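Mandelate racemase/muconate lactonizing enzyme-like protein (Rubrobacter xylanophilus DSM 9941, PDB 3CYJ) is a member of the enolase superfamily, pairing an alpha+beta capping domain with a modified TIM barrel that carries a bound sodium ion. Local coordinates at residues T34-V39 / L328-T333; D55-R60 / P95-M100. All coordinates share one frame; numbering follows the deposited sequence.

How the interactions relate
Interactions 1 and 2 lie on the two faces of the antiparallel sheet of the N-terminal domain, with centres about 16 Å apart. On one face, Met36 and Leu38 of strand 33-43 meet residues 328-333, at the end of helix 320-329 of the C-terminal domain; on the other, the paired starts of helices 57-70 and 97-116 pack. Strand 33-43 joins the two: Ile37, whose side chain points to the other face, has CD1 3.4 Å from Asp55 O and CG1 3.9 Å from Val58 CB. Interaction 2 is nested in the chain loop that interaction 1 closes. The sodium ion, at the site of Asp194, Glu221 and Glu222, is about 14 Å from the Met100 side chain.

Interaction 1: residues T34-V39 / L328-T333; sequences TTMILV and LLFDGT
Met36 leaves strand 33-43 with CG anti to its backbone N (chi1 -175°) and stays extended through chi2, which carries the sulfur out to Leu329 and Phe330; a bend at chi3 (-76°) then brings CE to the ring of Phe330. From the other side, Phe330 sets its CG beside the backbone N, and the far end of the ring swings toward the strand although its CB does not point there. Met36 CE lies 3.7 Å from Phe330 CE1, and Met36 SD sits 4.9 Å from the centroid of the Phe330 ring, 60° off the normal: an oblique Met-aromatic contact. Leu329, the last residue of helix 320-329, meets the same methionine tip to tip, its CD1 4.0 Å from Met36 SD. Two residues along the strand, and hence on the same face, Leu38 runs alongside Phe330 in the opposite sense and puts CD1 near the ring plane, 4.0 Å from Phe330 CZ. The ring end is thus touched by a thioether and, at its edge, by a methyl group. Val325 of the same helix and Tyr51 and Tyr53 of strand 46-53 also pack on Met36, while Leu352 lies against Phe330. All four touching side chains are buried, and the backbones stay well apart, with Met36 CA 9.8 Å from Leu329 CA. The join between the N-terminal sheet and the end of helix 320-329, with the short strand 330-331 that follows, therefore probably rests on dispersion between buried apolar groups, with some contribution from the sulfur-aromatic contact.

Interaction 2: residues D55-R60 / P95-M100; sequences DVSVGR and PGVGAM
Apolar contacts between Val58 and Val97 and Met100 bring the starts of helices 57-70 and 97-116 together. Val58 and Val97 pass each other in opposite directions: Val97 CG1, opposite the backbone N across the CA-CB bond (chi1 160°), comes to 4.0 Å from Val58 CA and touches Val58 CG2. The same Val58 methyl reaches the next helical turn, where CG2 lies 4.1 Å from Met100 CB, so it rests against two residues of one helix. The other branch of Val97, CG2, approaches Ser57 OG at 4.2 Å, a van der Waals contact. The helices come close, Val58 CA and Val97 CA being 5.6 Å apart.

Between the segments the contact is apolar; the hydrogen bonds of the cap run within 55-60 and to a neighbouring subunit. Asp55 caps the first helix: Ser57 N donates to Asp55 OD2 at 3.0 Å from well above the carboxylate plane, and Ser57 OG donates to the same oxygen at 2.6 Å, in a bond that takes the anti lone pair of OD2. Two donors thus hold OD2, and the hydroxyl bond orients Ser57 OG next to Val97. The second carboxylate oxygen, OD1, bonds Ser64 OG of a neighbouring subunit, tying the cap to the assembly. In the other helix Gly96 is the N-cap, and its carbonyl O accepts from Met100 N at 2.9 Å.

Beneath the pair, Ile37 and Thr52 of the antiparallel sheet pack on Val58, and Thr52 also meets Met100. This layering of helices on a sheet is the alpha+beta arrangement of the enolase-type N-terminal capping domain.

Interaction 1: residues T34-V39 / L328-T333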
loop_
_atom_site.group_PDB
_atom_site.type_symbol
_atom_site.label_atom_id
_atom_site.label_comp_id
_atom_site.label_asym_id
_atom_site.label_seq_id
_atom_site.Cartn_x
_atom_site.Cartn_y
_atom_site.Cartn_z
ATOM N N THR A 34 42.623 13.384 9.182
ATOM C CA THR A 34 41.810 13.521 7.965
ATOM C C THR A 34 42.685 13.392 6.745
ATOM O O THR A 34 43.743 13.991 6.695
ATOM C CB THR A 34 41.188 14.949 7.861
ATOM O OG1 THR A 34 40.437 15.228 9.039
ATOM C CG2 THR A 34 40.283 15.091 6.613
ATOM N N THR A 35 42.218 12.657 5.742
ATOM C CA THR A 35 42.917 12.582 4.485
ATOM C C THR A 35 42.108 13.271 3.368
ATOM O O THR A 35 40.968 12.897 3.104
ATOM C CB THR A 35 43.238 11.134 4.122
ATOM O OG1 THR A 35 44.087 10.578 5.135
ATOM C CG2 THR A 35 43.929 11.085 2.808
ATOM N N MET A 36 42.712 14.292 2.750
ATOM C CA MET A 36 42.200 14.915 1.578
ATOM C C MET A 36 42.866 14.388 0.318
ATOM O O MET A 36 44.090 14.335 0.221
ATOM C CB MET A 36 42.356 16.441 1.671
ATOM C CG MET A 36 41.718 17.203 0.507
ATOM S SD MET A 36 42.342 18.947 0.349
ATOM C CE MET A 36 41.477 19.657 1.669
ATOM N N ILE A 37 42.070 14.007 -0.674
ATOM C CA ILE A 37 42.653 13.626 -1.938
ATOM C C ILE A 37 42.395 14.775 -2.900
ATOM O O ILE A 37 41.265 15.232 -3.001
ATOM C CB ILE A 37 42.108 12.266 -2.468
ATOM C CG1 ILE A 37 42.351 11.142 -1.437
ATOM C CG2 ILE A 37 42.735 11.928 -3.819
ATOM C CD1 ILE A 37 41.267 11.058 -0.331
ATOM N N LEU A 38 43.437 15.235 -3.600
ATOM C CA LEU A 38 43.342 16.480 -4.345
ATOM C C LEU A 38 43.585 16.212 -5.816
ATOM O O LEU A 38 44.576 15.563 -6.169
ATOM C CB LEU A 38 44.357 17.536 -3.816
ATOM C CG LEU A 38 44.314 18.880 -4.633
ATOM C CD1 LEU A 38 43.096 19.797 -4.286
ATOM C CD2 LEU A 38 45.621 19.587 -4.488
ATOM N N VAL A 39 42.669 16.665 -6.663
ATOM C CA VAL A 39 42.843 16.535 -8.094
ATOM C C VAL A 39 43.087 17.916 -8.702
ATOM O O VAL A 39 42.401 18.915 -8.341
ATOM C CB VAL A 39 41.601 15.832 -8.754
ATOM C CG1 VAL A 39 41.711 15.743 -10.288
ATOM C CG2 VAL A 39 41.382 14.442 -8.126
ATOM N N LEU A 328 44.235 25.480 6.514
ATOM C CA LEU A 328 45.604 25.067 6.632
ATOM C C LEU A 328 46.221 24.806 5.267
ATOM O O LEU A 328 47.386 25.124 5.051
ATOM C CB LEU A 328 45.622 23.783 7.452
ATOM C CG LEU A 328 46.909 23.153 7.997
ATOM C CD1 LEU A 328 47.776 24.146 8.818
ATOM C CD2 LEU A 328 46.559 21.911 8.855
ATOM N N LEU A 329 45.445 24.244 4.329
ATOM C CA LEU A 329 46.000 23.840 3.030
ATOM C C LEU A 329 45.775 24.800 1.862
ATOM O O LEU A 329 46.502 24.739 0.864
ATOM C CB LEU A 329 45.520 22.442 2.624
ATOM C CG LEU A 329 45.869 21.201 3.421
ATOM C CD1 LEU A 329 45.529 20.057 2.542
ATOM C CD2 LEU A 329 47.338 21.145 3.784
ATOM N N PHE A 330 44.765 25.655 1.959
ATOM C CA PHE A 330 44.454 26.553 0.869
ATOM C C PHE A 330 44.500 28.000 1.308
ATOM O O PHE A 330 44.176 28.312 2.457
ATOM C CB PHE A 330 43.036 26.315 0.355
ATOM C CG PHE A 330 42.797 24.963 -0.225
ATOM C CD1 PHE A 330 41.815 24.131 0.334
ATOM C CD2 PHE A 330 43.492 24.540 -1.367
ATOM C CE1 PHE A 330 41.562 22.872 -0.190
ATOM C CE2 PHE A 330 43.258 23.288 -1.913
ATOM C CZ PHE A 330 42.297 22.440 -1.326
ATOM N N ASP A 331 44.876 28.884 0.382
ATOM C CA ASP A 331 44.538 30.295 0.502
ATOM C C ASP A 331 43.192 30.457 -0.140
ATOM O O ASP A 331 42.916 29.788 -1.156
ATOM C CB ASP A 331 45.469 31.185 -0.334
ATOM C CG ASP A 331 46.901 31.095 0.087
ATOM O OD1 ASP A 331 47.190 31.538 1.212
ATOM O OD2 ASP A 331 47.742 30.607 -0.724
ATOM N N GLY A 332 42.387 31.371 0.399
ATOM C CA GLY A 332 41.132 31.733 -0.244
ATOM C C GLY A 332 39.893 31.202 0.454
ATOM O O GLY A 332 38.798 31.299 -0.079
ATOM N N THR A 333 40.063 30.640 1.640
ATOM C CA THR A 333 38.941 30.082 2.359
ATOM C C THR A 333 38.085 31.218 2.926
ATOM O O THR A 333 38.585 32.277 3.252
ATOM C CB THR A 333 39.381 29.112 3.484
ATOM O OG1 THR A 333 40.073 29.843 4.522
ATOM C CG2 THR A 333 40.269 27.932 2.911
#

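Interaction 2: residues D55-R60 / P95-M100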
loop_
_atom_site.group_PDB
_atom_site.type_symbol
_atom_site.label_atom_id
_atom_site.label_comp_id
_atom_site.label_asym_id
_atom_site.label_seq_id
_atom_site.Cartn_x
_atom_site.Cartn_y
_atom_site.Cartn_z
ATOM N N ASP A 55 39.849 7.638 1.876
ATOM C CA ASP A 55 41.060 6.843 1.960
ATOM C C ASP A 55 42.031 7.266 0.844
ATOM O O ASP A 55 41.575 7.659 -0.263
ATOM C CB ASP A 55 40.754 5.341 1.892
ATOM C CG ASP A 55 42.009 4.484 2.176
ATOM O OD1 ASP A 55 42.585 4.641 3.280
ATOM O OD2 ASP A 55 42.441 3.722 1.289
ATOM N N VAL A 56 43.349 7.169 1.116
ATOM C CA VAL A 56 44.353 7.442 0.089
ATOM C C VAL A 56 44.067 6.604 -1.145
ATOM O O VAL A 56 44.434 6.998 -2.255
ATOM C CB VAL A 56 45.864 7.149 0.523
ATOM C CG1 VAL A 56 46.349 8.161 1.490
ATOM C CG2 VAL A 56 46.058 5.729 1.113
ATOM N N SER A 57 43.443 5.434 -0.970
ATOM C CA SER A 57 43.174 4.601 -2.150
ATOM C C SER A 57 42.326 5.333 -3.189
ATOM O O SER A 57 42.356 4.958 -4.358
ATOM C CB SER A 57 42.557 3.249 -1.767
ATOM O OG SER A 57 41.369 3.416 -1.029
ATOM N N VAL A 58 41.600 6.386 -2.784
ATOM C CA VAL A 58 40.826 7.223 -3.726
ATOM C C VAL A 58 41.724 7.790 -4.858
ATOM O O VAL A 58 41.358 7.751 -6.052
ATOM C CB VAL A 58 40.076 8.379 -2.965
ATOM C CG1 VAL A 58 39.484 9.424 -3.932
ATOM C CG2 VAL A 58 39.000 7.819 -2.031
ATOM N N GLY A 59 42.932 8.255 -4.489
ATOM C CA GLY A 59 43.914 8.743 -5.471
ATOM C C GLY A 59 44.345 7.736 -6.515
ATOM O O GLY A 59 44.401 8.031 -7.714
ATOM N N ARG A 60 44.612 6.519 -6.078
ATOM C CA ARG A 60 44.892 5.427 -7.018
ATOM C C ARG A 60 43.708 5.114 -7.991
ATOM O O ARG A 60 43.911 4.872 -9.217
ATOM C CB ARG A 60 45.322 4.162 -6.218
ATOM C CG ARG A 60 45.888 3.069 -7.141
ATOM C CD ARG A 60 47.206 3.597 -7.847
ATOM N NE ARG A 60 47.489 2.902 -9.098
ATOM C CZ ARG A 60 48.193 1.769 -9.187
ATOM N NH1 ARG A 60 48.682 1.171 -8.079
ATOM N NH2 ARG A 60 48.411 1.229 -10.393
ATOM N N PRO A 95 29.994 2.991 -6.294
ATOM C CA PRO A 95 29.738 3.675 -5.011
ATOM C C PRO A 95 30.971 3.730 -4.098
ATOM O O PRO A 95 31.922 3.031 -4.349
ATOM C CB PRO A 95 28.651 2.806 -4.373
ATOM C CG PRO A 95 28.871 1.431 -4.915
ATOM C CD PRO A 95 29.631 1.557 -6.235
ATOM N N GLY A 96 30.927 4.519 -3.030
ATOM C CA GLY A 96 32.021 4.574 -2.074
ATOM C C GLY A 96 33.305 5.232 -2.601
ATOM O O GLY A 96 33.274 6.340 -3.133
ATOM N N VAL A 97 34.430 4.534 -2.494
ATOM C CA VAL A 97 35.706 5.070 -2.987
ATOM C C VAL A 97 35.592 5.634 -4.427
ATOM O O VAL A 97 36.085 6.737 -4.674
ATOM C CB VAL A 97 36.811 3.962 -2.990
ATOM C CG1 VAL A 97 37.987 4.346 -3.939
ATOM C CG2 VAL A 97 37.258 3.680 -1.586
ATOM N N GLY A 98 34.966 4.861 -5.343
ATOM C CA GLY A 98 34.784 5.250 -6.745
ATOM C C GLY A 98 33.986 6.548 -6.886
ATOM O O GLY A 98 34.282 7.394 -7.778
ATOM N N ALA A 99 32.989 6.734 -6.012
ATOM C CA ALA A 99 32.126 7.905 -6.093
ATOM C C ALA A 99 32.873 9.116 -5.580
ATOM O O ALA A 99 32.708 10.239 -6.079
ATOM C CB ALA A 99 30.836 7.691 -5.251
ATOM N N MET A 100 33.653 8.891 -4.529
ATOM C CA MET A 100 34.500 9.927 -3.947
ATOM C C MET A 100 35.508 10.431 -5.014
ATOM O O MET A 100 35.752 11.645 -5.132
ATOM C CB MET A 100 35.226 9.372 -2.725
ATOM C CG MET A 100 34.325 9.315 -1.537
ATOM S SD MET A 100 35.010 8.831 0.043
ATOM C CE MET A 100 34.410 7.211 -0.026
#